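PDB 3ILK: uncharacterized tRNA/rRNA methyltransferase HI_0380 from Haemophilus influenzae, which probably binds RNA and transfers methyl groups to it from S-adenosyl-L-methionine, as a member of the TrmH (SpoU) family of methyltransferases. Local coordinates for residues A[99-104]-A[128-133]. Numbering follows the deposited sequence.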
loop_
_atom_site.group_PDB
_atom_site.type_symbol
_atom_site.label_atom_id
_atom_site.label_comp_id
_atom_site.label_asym_id
_atom_site.label_seq_id
_atom_site.Cartn_x
_atom_site.Cartn_y
_atom_site.Cartn_z
ATOM N N ALA A 99 16.156 3.383 -1.515
ATOM C CA ALA A 99 15.426 4.497 -2.146
ATOM C C ALA A 99 15.560 5.803 -1.341
ATOM O O ALA A 99 15.722 6.903 -1.911
ATOM C CB ALA A 99 13.933 4.109 -2.331
ATOM N N GLU A 100 15.516 5.701 -0.017
ATOM C CA GLU A 100 15.698 6.910 0.772
ATOM C C GLU A 100 17.072 7.525 0.535
ATOM O O GLU A 100 17.180 8.748 0.432
ATOM C CB GLU A 100 15.512 6.659 2.254
ATOM C CG GLU A 100 14.076 6.382 2.599
ATOM C CD GLU A 100 13.956 5.786 3.966
ATOM O OE1 GLU A 100 12.932 5.095 4.215
ATOM O OE2 GLU A 100 14.906 5.987 4.773
ATOM N N LYS A 101 18.107 6.684 0.436
ATOM C CA LYS A 101 19.435 7.196 0.109
ATOM C C LYS A 101 19.506 7.785 -1.286
ATOM O O LYS A 101 20.143 8.785 -1.468
ATOM C CB LYS A 101 20.482 6.091 0.147
ATOM C CG LYS A 101 21.113 5.772 1.474
ATOM C CD LYS A 101 22.228 4.746 1.140
ATOM C CE LYS A 101 22.350 3.685 2.188
ATOM N NZ LYS A 101 23.075 4.237 3.396
ATOM N N VAL A 102 18.983 7.083 -2.305
ATOM C CA VAL A 102 19.044 7.599 -3.665
ATOM C C VAL A 102 18.393 9.009 -3.726
ATOM O O VAL A 102 19.008 9.985 -4.213
ATOM C CB VAL A 102 18.427 6.566 -4.636
ATOM C CG1 VAL A 102 18.477 7.048 -6.077
ATOM C CG2 VAL A 102 19.285 5.241 -4.547
ATOM N N VAL A 103 17.211 9.121 -3.126
ATOM C CA VAL A 103 16.430 10.318 -3.197
ATOM C C VAL A 103 17.115 11.490 -2.481
ATOM O O VAL A 103 16.925 12.636 -2.869
ATOM C CB VAL A 103 15.010 10.085 -2.581
ATOM C CG1 VAL A 103 14.889 10.726 -1.171
ATOM C CG2 VAL A 103 13.985 10.648 -3.492
ATOM N N ALA A 104 17.910 11.225 -1.445
ATOM C CA ALA A 104 18.644 12.332 -0.788
ATOM C C ALA A 104 20.063 12.532 -1.435
ATOM O O ALA A 104 20.818 13.421 -1.031
ATOM C CB ALA A 104 18.779 12.016 0.659
ATOM N N CYS A 128 30.637 -1.124 -6.172
ATOM C CA CYS A 128 29.394 -0.588 -5.626
ATOM C C CYS A 128 29.545 -0.066 -4.198
ATOM O O CYS A 128 30.160 -0.729 -3.378
ATOM C CB CYS A 128 28.348 -1.644 -5.584
ATOM S SG CYS A 128 28.048 -2.285 -7.238
ATOM N N HIS A 129 28.856 1.032 -3.870
ATOM C CA HIS A 129 28.987 1.613 -2.500
ATOM C C HIS A 129 28.040 0.800 -1.611
ATOM O O HIS A 129 28.358 0.526 -0.466
ATOM C CB HIS A 129 28.609 3.085 -2.522
ATOM C CG HIS A 129 29.523 3.904 -3.382
ATOM N ND1 HIS A 129 30.690 4.482 -2.900
ATOM C CD2 HIS A 129 29.485 4.180 -4.707
ATOM C CE1 HIS A 129 31.318 5.093 -3.891
ATOM N NE2 HIS A 129 30.610 4.925 -4.995
ATOM N N TYR A 130 26.915 0.339 -2.180
ATOM C CA TYR A 130 25.971 -0.436 -1.379
ATOM C C TYR A 130 25.465 -1.570 -2.231
ATOM O O TYR A 130 25.586 -1.535 -3.484
ATOM C CB TYR A 130 24.791 0.389 -0.736
ATOM C CG TYR A 130 25.252 1.528 0.174
ATOM C CD1 TYR A 130 25.441 2.803 -0.354
ATOM C CD2 TYR A 130 25.503 1.326 1.552
ATOM C CE1 TYR A 130 25.876 3.858 0.440
ATOM C CE2 TYR A 130 25.953 2.383 2.374
ATOM C CZ TYR A 130 26.131 3.639 1.804
ATOM O OH TYR A 130 26.545 4.699 2.559
ATOM N N HIS A 131 24.987 -2.612 -1.559
ATOM C CA HIS A 131 24.533 -3.810 -2.281
ATOM C C HIS A 131 23.109 -4.049 -1.926
ATOM O O HIS A 131 22.775 -4.159 -0.736
ATOM C CB HIS A 131 25.410 -4.992 -1.952
ATOM C CG HIS A 131 26.860 -4.720 -2.235
ATOM N ND1 HIS A 131 27.717 -4.199 -1.287
ATOM C CD2 HIS A 131 27.564 -4.777 -3.378
ATOM C CE1 HIS A 131 28.903 -4.003 -1.827
ATOM N NE2 HIS A 131 28.837 -4.349 -3.097
ATOM N N LEU A 132 22.271 -4.146 -2.970
ATOM C CA LEU A 132 20.827 -4.080 -2.815
ATOM C C LEU A 132 20.218 -5.460 -2.877
ATOM O O LEU A 132 20.333 -6.150 -3.885
ATOM C CB LEU A 132 20.229 -3.137 -3.865
ATOM C CG LEU A 132 18.683 -3.019 -3.888
ATOM C CD1 LEU A 132 18.224 -2.513 -2.551
ATOM C CD2 LEU A 132 18.211 -2.063 -5.021
ATOM N N ASN A 133 19.600 -5.884 -1.776
ATOM C CA ASN A 133 18.996 -7.200 -1.784
ATOM C C ASN A 133 17.512 -7.037 -1.567
ATOM O O ASN A 133 17.084 -6.292 -0.662
ATOM C CB ASN A 133 19.599 -8.107 -0.692
ATOM C CG ASN A 133 18.901 -9.450 -0.622
ATOM O OD1 ASN A 133 18.095 -9.696 0.273
ATOM N ND2 ASN A 133 19.164 -10.297 -1.595
#
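Lys101, on helix 95-104, lays the end of its side chain over one face of the Tyr130 ring, on strand 130-132, and this pair is the only contact between segments 99-104 and 128-133. The backbones stand well apart, with Lys101 CA and Tyr130 CA 10.2 Å from each other, and the two long side chains bridge the distance, crossing at about a right angle.

The aliphatic part of the contact is a CH-pi interaction. Lys101 CE sits 3.7 Å from the centroid of the Tyr130 ring and 8° off its normal, almost directly above the centre. Lys101 CD flanks it, 3.8 Å from Tyr130 CE1.

The charged end adds a cation-pi interaction: Lys101 NZ lies 3.9 Å from the Tyr130 ring centroid, 30° off the normal and displaced toward the hydroxyl end. Its nearest ring atom is Tyr130 CZ, at 3.5 Å. Bends at chi3 and at chi4 (-77°) carry the ammonium along the ring toward Tyr130 CZ and OH. The same ammonium makes a long, weak ion pair with Glu97, one turn earlier on the helix, which would probably favour its charged form.

Tyr130 also touches Ile79 of strand 77-81 and Ile93 of strand 92-93, the strands flanking its own. On the helix, Ala99, Val102 and Val103 pack instead against helix 145-169. The side chain of Tyr130 is about 9 Å from that of Ser82, a residue of the probable S-adenosyl-L-methionine site. The contact thus lies near the surface where a helix lines a parallel sheet, as in the alpha/beta SPOUT methyltransferase fold.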